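Local coordinates for lipopolysaccharide biosynthesis protein wbpB (Thermus thermophilus HB27, PDB 3OA0) that catalyses the NAD-dependent dehydrogenation of UDP-GlcNAcA, a UDP-linked N-acetylglucosaminuronic acid, in lipopolysaccharide biosynthesis, at the NAD/HP7 site. Coordinates in Å, arbitrary orientation; residue numbers count along the deposited sequence, not the author numbering. Chains: chain A/B/C, Lipopolysaccharide biosynthesis protein wbpB.

The NAD/HP7 site. Residues chain A 41; chain B 10, 13-15, 34-36, 79-82, 84, 88, 102-103, 131, 162, 170-171, 183, 187, 247; chain C 57. With NAD (nicotinamide-adenine-dinucleotide), chain D; HP7 ((2S,3S,4R,5R,6R)-5-acetamido-6-[[[(2R,3S,4R,5R)-5-(2,4-dioxopyrimidin-1-yl)-3,4-dihydroxy-oxolan-2-yl]methoxy-hydroxy-phosphoryl]oxy-hydroxy-phosphoryl]oxy-3,4-dihydroxy-oxane-2-carboxylic acid), chain E.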
# COMPACT_ATOMS: atom_id res chain seq x y z
N GLY A 41 -1.55 9.22 15.90
CA GLY A 41 -1.60 10.57 16.48
C GLY A 41 -1.68 10.46 17.98
O GLY A 41 -1.49 11.43 18.71
N GLY B 10 -13.22 2.94 6.98
CA GLY B 10 -12.15 3.62 7.75
C GLY B 10 -12.04 3.20 9.20
O GLY B 10 -11.56 3.94 10.07
N GLY B 13 -9.02 3.80 11.54
CA GLY B 13 -8.56 5.18 11.59
C GLY B 13 -8.71 5.81 12.95
O GLY B 13 -9.28 5.21 13.83
N TYR B 14 -8.33 7.08 13.07
CA TYR B 14 -8.41 7.78 14.34
C TYR B 14 -9.83 8.02 14.84
O TYR B 14 -10.13 7.86 16.03
CB TYR B 14 -7.56 9.09 14.28
CG TYR B 14 -7.95 10.08 15.36
CD1 TYR B 14 -8.85 11.09 15.07
CD2 TYR B 14 -7.49 9.95 16.66
CE1 TYR B 14 -9.23 11.98 16.02
CE2 TYR B 14 -7.88 10.84 17.64
CZ TYR B 14 -8.76 11.84 17.30
OH TYR B 14 -9.17 12.73 18.25
N ILE B 15 -10.74 8.42 13.97
CA ILE B 15 -12.09 8.73 14.48
C ILE B 15 -13.04 7.52 14.56
O ILE B 15 -14.04 7.58 15.26
CB ILE B 15 -12.80 9.83 13.63
CG1 ILE B 15 -13.96 10.49 14.38
CG2 ILE B 15 -13.23 9.29 12.34
CD1 ILE B 15 -13.37 11.46 15.45
N LEU B 34 -14.92 -1.73 6.10
CA LEU B 34 -13.93 -1.77 5.05
C LEU B 34 -12.75 -0.92 5.50
O LEU B 34 -12.94 0.17 6.03
CB LEU B 34 -14.49 -1.15 3.77
CG LEU B 34 -13.51 -0.71 2.68
CD1 LEU B 34 -12.98 -1.91 1.97
CD2 LEU B 34 -14.26 0.16 1.65
N ASP B 35 -11.53 -1.39 5.28
CA ASP B 35 -10.37 -0.50 5.48
C ASP B 35 -9.21 -1.29 4.93
O ASP B 35 -9.10 -2.46 5.24
CB ASP B 35 -10.15 -0.24 6.98
CG ASP B 35 -9.20 0.93 7.22
OD1 ASP B 35 -8.15 0.98 6.55
OD2 ASP B 35 -9.47 1.79 8.06
N PRO B 36 -8.43 -0.71 4.01
CA PRO B 36 -7.23 -1.42 3.61
C PRO B 36 -6.23 -1.62 4.74
O PRO B 36 -5.33 -2.42 4.54
CB PRO B 36 -6.65 -0.53 2.51
CG PRO B 36 -7.21 0.80 2.77
CD PRO B 36 -8.56 0.60 3.34
N ALA B 79 -15.85 7.03 7.44
CA ALA B 79 -14.76 7.73 8.11
C ALA B 79 -13.46 7.54 7.37
O ALA B 79 -12.43 7.42 7.97
CB ALA B 79 -14.69 7.28 9.59
N SER B 80 -13.48 7.53 6.04
CA SER B 80 -12.26 7.43 5.30
C SER B 80 -11.68 8.81 4.97
O SER B 80 -12.28 9.79 5.35
CB SER B 80 -12.65 6.82 3.97
OG SER B 80 -13.83 7.49 3.58
N PRO B 81 -10.53 8.89 4.27
CA PRO B 81 -9.99 10.24 4.00
C PRO B 81 -11.01 11.05 3.17
O PRO B 81 -11.89 10.50 2.50
CB PRO B 81 -8.71 9.95 3.21
CG PRO B 81 -8.20 8.56 3.79
CD PRO B 81 -9.59 7.82 3.85
N ASN B 82 -10.92 12.37 3.24
CA ASN B 82 -11.95 13.31 2.70
C ASN B 82 -12.26 13.12 1.24
O ASN B 82 -13.40 13.14 0.85
CB ASN B 82 -11.48 14.76 2.91
CG ASN B 82 -11.36 15.07 4.37
OD1 ASN B 82 -11.78 14.27 5.22
ND2 ASN B 82 -10.73 16.17 4.69
N LEU B 84 -12.47 10.53 -0.52
CA LEU B 84 -13.25 9.30 -0.78
C LEU B 84 -14.64 9.45 -0.17
O LEU B 84 -15.48 8.53 -0.29
CB LEU B 84 -12.56 8.06 -0.17
CG LEU B 84 -11.32 7.62 -0.97
CD1 LEU B 84 -10.33 6.94 -0.02
CD2 LEU B 84 -11.74 6.68 -2.10
N GLN B 88 -17.72 7.08 -1.75
CA GLN B 88 -18.35 6.14 -0.81
C GLN B 88 -19.80 6.47 -0.41
O GLN B 88 -20.59 5.60 -0.02
CB GLN B 88 -17.47 5.96 0.41
CG GLN B 88 -16.07 5.49 -0.03
CD GLN B 88 -15.27 4.96 1.15
OE1 GLN B 88 -15.40 5.45 2.27
NE2 GLN B 88 -14.48 3.92 0.89
N GLU B 102 -18.34 11.51 7.66
CA GLU B 102 -17.59 12.42 8.52
C GLU B 102 -17.53 13.72 7.74
O GLU B 102 -17.69 13.72 6.52
CB GLU B 102 -16.18 11.88 8.84
CG GLU B 102 -16.20 11.01 10.09
CD GLU B 102 -16.41 11.86 11.32
OE1 GLU B 102 -16.20 13.09 11.23
OE2 GLU B 102 -16.76 11.31 12.37
N LYS B 103 -17.30 14.84 8.42
CA LYS B 103 -17.00 16.06 7.67
C LYS B 103 -15.61 15.99 6.99
O LYS B 103 -14.76 15.20 7.40
CB LYS B 103 -17.13 17.29 8.58
CG LYS B 103 -16.72 17.05 10.03
CD LYS B 103 -15.27 16.60 10.11
CE LYS B 103 -14.41 17.49 9.24
NZ LYS B 103 -13.03 16.98 9.09
N GLN B 131 -20.75 17.73 14.69
CA GLN B 131 -20.98 17.71 16.11
C GLN B 131 -20.92 19.08 16.81
O GLN B 131 -21.40 19.18 17.93
CB GLN B 131 -20.07 16.68 16.81
CG GLN B 131 -18.63 17.12 17.02
CD GLN B 131 -17.65 16.58 15.98
OE1 GLN B 131 -17.98 16.36 14.82
NE2 GLN B 131 -16.40 16.42 16.40
N ARG B 162 -0.48 19.47 16.12
CA ARG B 162 -0.17 18.14 15.59
C ARG B 162 1.34 17.93 15.54
O ARG B 162 2.04 18.83 15.12
CB ARG B 162 -0.70 18.00 14.16
CG ARG B 162 -2.18 18.20 14.11
CD ARG B 162 -2.87 17.06 14.77
NE ARG B 162 -4.32 17.17 14.63
CZ ARG B 162 -5.14 17.59 15.59
NH1 ARG B 162 -4.68 17.96 16.78
NH2 ARG B 162 -6.45 17.62 15.38
N TRP B 170 -2.30 11.64 4.77
CA TRP B 170 -3.14 12.19 3.73
C TRP B 170 -3.65 13.61 4.05
O TRP B 170 -4.02 14.36 3.14
CB TRP B 170 -4.32 11.28 3.42
CG TRP B 170 -5.24 11.17 4.61
CD1 TRP B 170 -5.19 10.16 5.53
CD2 TRP B 170 -6.37 11.98 4.95
NE1 TRP B 170 -6.20 10.31 6.43
CE2 TRP B 170 -6.95 11.41 6.10
CE3 TRP B 170 -6.97 13.11 4.37
CZ2 TRP B 170 -8.02 11.98 6.77
CZ3 TRP B 170 -8.02 13.71 5.06
CH2 TRP B 170 -8.57 13.12 6.22
N LYS B 171 -3.70 13.94 5.34
CA LYS B 171 -4.31 15.17 5.81
C LYS B 171 -3.64 16.42 5.30
O LYS B 171 -4.29 17.46 5.23
CB LYS B 171 -4.34 15.21 7.34
CG LYS B 171 -5.31 14.13 7.82
CD LYS B 171 -5.25 13.89 9.30
CE LYS B 171 -6.28 12.82 9.67
NZ LYS B 171 -6.63 12.85 11.10
N ASN B 183 -9.71 20.58 5.89
CA ASN B 183 -9.65 19.41 6.75
C ASN B 183 -9.81 19.77 8.21
O ASN B 183 -10.46 19.07 8.96
CB ASN B 183 -8.38 18.61 6.57
CG ASN B 183 -8.42 17.37 7.42
OD1 ASN B 183 -9.31 16.52 7.26
ND2 ASN B 183 -7.53 17.32 8.40
N HIS B 187 -15.21 22.53 10.27
CA HIS B 187 -16.03 22.55 11.46
C HIS B 187 -16.51 23.98 11.79
O HIS B 187 -17.68 24.19 12.10
CB HIS B 187 -15.22 22.04 12.66
CG HIS B 187 -14.86 20.60 12.54
ND1 HIS B 187 -15.82 19.60 12.53
CD2 HIS B 187 -13.67 19.98 12.38
CE1 HIS B 187 -15.23 18.43 12.39
NE2 HIS B 187 -13.92 18.63 12.30
N ARG B 247 -9.77 26.24 21.07
CA ARG B 247 -10.84 26.57 20.13
C ARG B 247 -11.79 27.55 20.79
O ARG B 247 -12.48 27.21 21.76
CB ARG B 247 -11.64 25.31 19.82
CG ARG B 247 -10.88 24.31 18.97
CD ARG B 247 -11.81 23.16 18.59
NE ARG B 247 -11.96 22.17 19.66
CZ ARG B 247 -11.60 20.90 19.53
NH1 ARG B 247 -11.75 20.04 20.53
NH2 ARG B 247 -11.09 20.48 18.39
N GLU C 57 -13.66 3.04 -5.80
CA GLU C 57 -14.93 3.74 -5.63
C GLU C 57 -15.07 4.95 -6.53
O GLU C 57 -16.18 5.29 -6.97
CB GLU C 57 -15.04 4.25 -4.20
CG GLU C 57 -14.96 3.17 -3.15
CD GLU C 57 -13.54 3.02 -2.57
OE1 GLU C 57 -13.50 2.89 -1.33
OE2 GLU C 57 -12.50 3.08 -3.29
PA NAD D . -7.16 8.43 9.67
O1A NAD D . -6.68 8.14 11.06
O2A NAD D . -5.98 8.51 8.69
O5B NAD D . -8.13 7.17 9.42
C5B NAD D . -8.16 6.91 8.02
C4B NAD D . -8.77 5.53 7.79
O4B NAD D . -9.37 5.50 6.49
C3B NAD D . -7.45 4.73 7.70
O3B NAD D . -7.55 3.54 8.46
C2B NAD D . -7.34 4.40 6.19
O2B NAD D . -6.73 3.12 6.09
C1B NAD D . -8.83 4.37 5.79
N9A NAD D . -9.06 4.29 4.34
C8A NAD D . -8.28 4.67 3.29
N7A NAD D . -8.88 4.39 2.16
C5A NAD D . -10.07 3.77 2.44
C6A NAD D . -11.09 3.22 1.62
N6A NAD D . -10.95 3.25 0.22
N1A NAD D . -12.13 2.73 2.26
C2A NAD D . -12.21 2.68 3.59
N3A NAD D . -11.27 3.16 4.39
C4A NAD D . -10.21 3.74 3.83
O3 NAD D . -7.95 9.80 9.59
PN NAD D . -9.20 10.06 10.50
O1N NAD D . -8.72 11.11 11.51
O2N NAD D . -9.84 9.04 11.43
O5D NAD D . -10.29 11.00 9.78
C5D NAD D . -11.24 10.19 9.14
C4D NAD D . -12.39 11.12 8.72
O4D NAD D . -12.90 11.62 9.99
C3D NAD D . -11.87 12.38 7.99
O3D NAD D . -12.89 12.76 7.05
C2D NAD D . -11.73 13.46 9.07
O2D NAD D . -12.03 14.70 8.46
C1D NAD D . -12.77 13.05 10.15
N1N NAD D . -12.39 13.40 11.53
C2N NAD D . -13.28 14.01 12.30
C3N NAD D . -12.91 14.40 13.59
C7N NAD D . -13.83 15.06 14.55
O7N NAD D . -13.41 15.24 15.69
N7N NAD D . -15.09 15.40 14.21
C4N NAD D . -11.61 14.09 14.07
C5N NAD D . -10.72 13.45 13.23
C6N NAD D . -11.17 13.12 11.97
N1 HP7 E . -5.50 13.34 17.63
C2 HP7 E . -4.94 12.29 17.01
O2 HP7 E . -4.30 11.47 17.68
N3 HP7 E . -5.03 12.13 15.68
C4 HP7 E . -5.74 12.98 14.90
O4 HP7 E . -5.84 12.81 13.66
C5 HP7 E . -6.32 14.07 15.52
C6 HP7 E . -6.20 14.22 16.90
PA HP7 E . -8.05 17.05 19.01
PB HP7 E . -10.07 16.47 17.15
O'P HP7 E . -6.74 17.74 12.00
O'Q HP7 E . -6.61 15.66 12.19
C1' HP7 E . -9.94 17.71 14.84
O1A HP7 E . -6.56 17.29 18.97
O1B HP7 E . -11.13 17.49 17.47
C1C HP7 E . -5.41 13.45 19.09
C2' HP7 E . -11.17 17.88 13.95
N2' HP7 E . -12.36 17.94 14.78
O2A HP7 E . -8.99 17.87 19.88
O2B HP7 E . -10.28 15.14 17.82
C2C HP7 E . -4.85 14.79 19.54
O2C HP7 E . -3.46 14.60 19.78
C3' HP7 E . -11.17 16.80 12.88
O3' HP7 E . -12.26 16.99 11.97
O3A HP7 E . -8.61 17.05 17.50
O3B HP7 E . -10.07 16.46 15.53
C3C HP7 E . -5.55 15.10 20.86
O3C HP7 E . -4.77 14.67 21.97
C4' HP7 E . -9.83 16.79 12.15
O4' HP7 E . -9.87 15.72 11.20
C4C HP7 E . -6.81 14.25 20.87
O4C HP7 E . -6.70 13.35 19.75
C5' HP7 E . -8.63 16.68 13.11
O5' HP7 E . -8.74 17.75 14.06
C5C HP7 E . -8.01 15.20 20.85
O5C HP7 E . -8.27 15.53 19.49
C6' HP7 E . -7.27 16.69 12.41
C7' HP7 E . -12.66 19.14 15.27
O7' HP7 E . -12.11 20.12 14.77
C8' HP7 E . -13.61 19.25 16.41
O HOH W 1 -11.36 6.63 11.20
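In this Gfo/Idh/MocA-type dehydrogenase, NAD lies extended along the Rossmann fold of chain B, with the substrate UDP-GlcNAcA (HP7, poorly ordered) beside its nicotinamide end. The adenine slot has two proline walls: B:Pro36 CD covers one face and B:Pro81 CD the other, 3.5 Å from NAD C8A. B:Leu84 CD1 extends the B:Pro81 wall over the N7A/N6A rim, and C:Glu57 closes the tip from a neighbouring chain, its OE1 3.0 Å from adenine N6A and accepting from B:Gln88 NE2. B:Asp35, its CG anti to the backbone N (chi1 -166°), grips the adenosine ribose through both carboxylate oxygens, whose syn lone pairs receive O2B and O3B. The glycine loop forms the pyrophosphate floor, where B:Tyr14 N and B:Ile15 N bind phosphate oxygens O1A and O2N. Opposite, B:Trp170 is clamped between B:Pro81 CB and B:Lys171 CG, its NE1 2.9 Å from NAD O2A. B:Ile15 CD1 backs one nicotinamide face, while B:Asn82 OD1 and B:Lys103 O each accept from both hydroxyls of the nicotinamide ribose. B:Tyr14 offers one face to uracil and its edge to nicotinamide: CG is anti to the backbone N (chi1 161°), the ring stacks on uracil (centroids 3.5 Å, planes 7° apart), and OH reaches HP7 O2B, a beta-phosphate oxygen, at 2.7 Å. An alanine here would probably loosen the uracil, having lost both the stacking face and the phosphate-binding hydroxyl. B:Lys171 NZ bridges NAD O1N, at 2.7 Å, and the sugar carboxylate HP7 O'Q. Across the uracil, B:Arg162 lays its guanidinium over C5 and pairs NH1 with alpha-phosphate O1A; A:Gly41 caps the O2 edge. The substrate side is less enclosed than the cofactor.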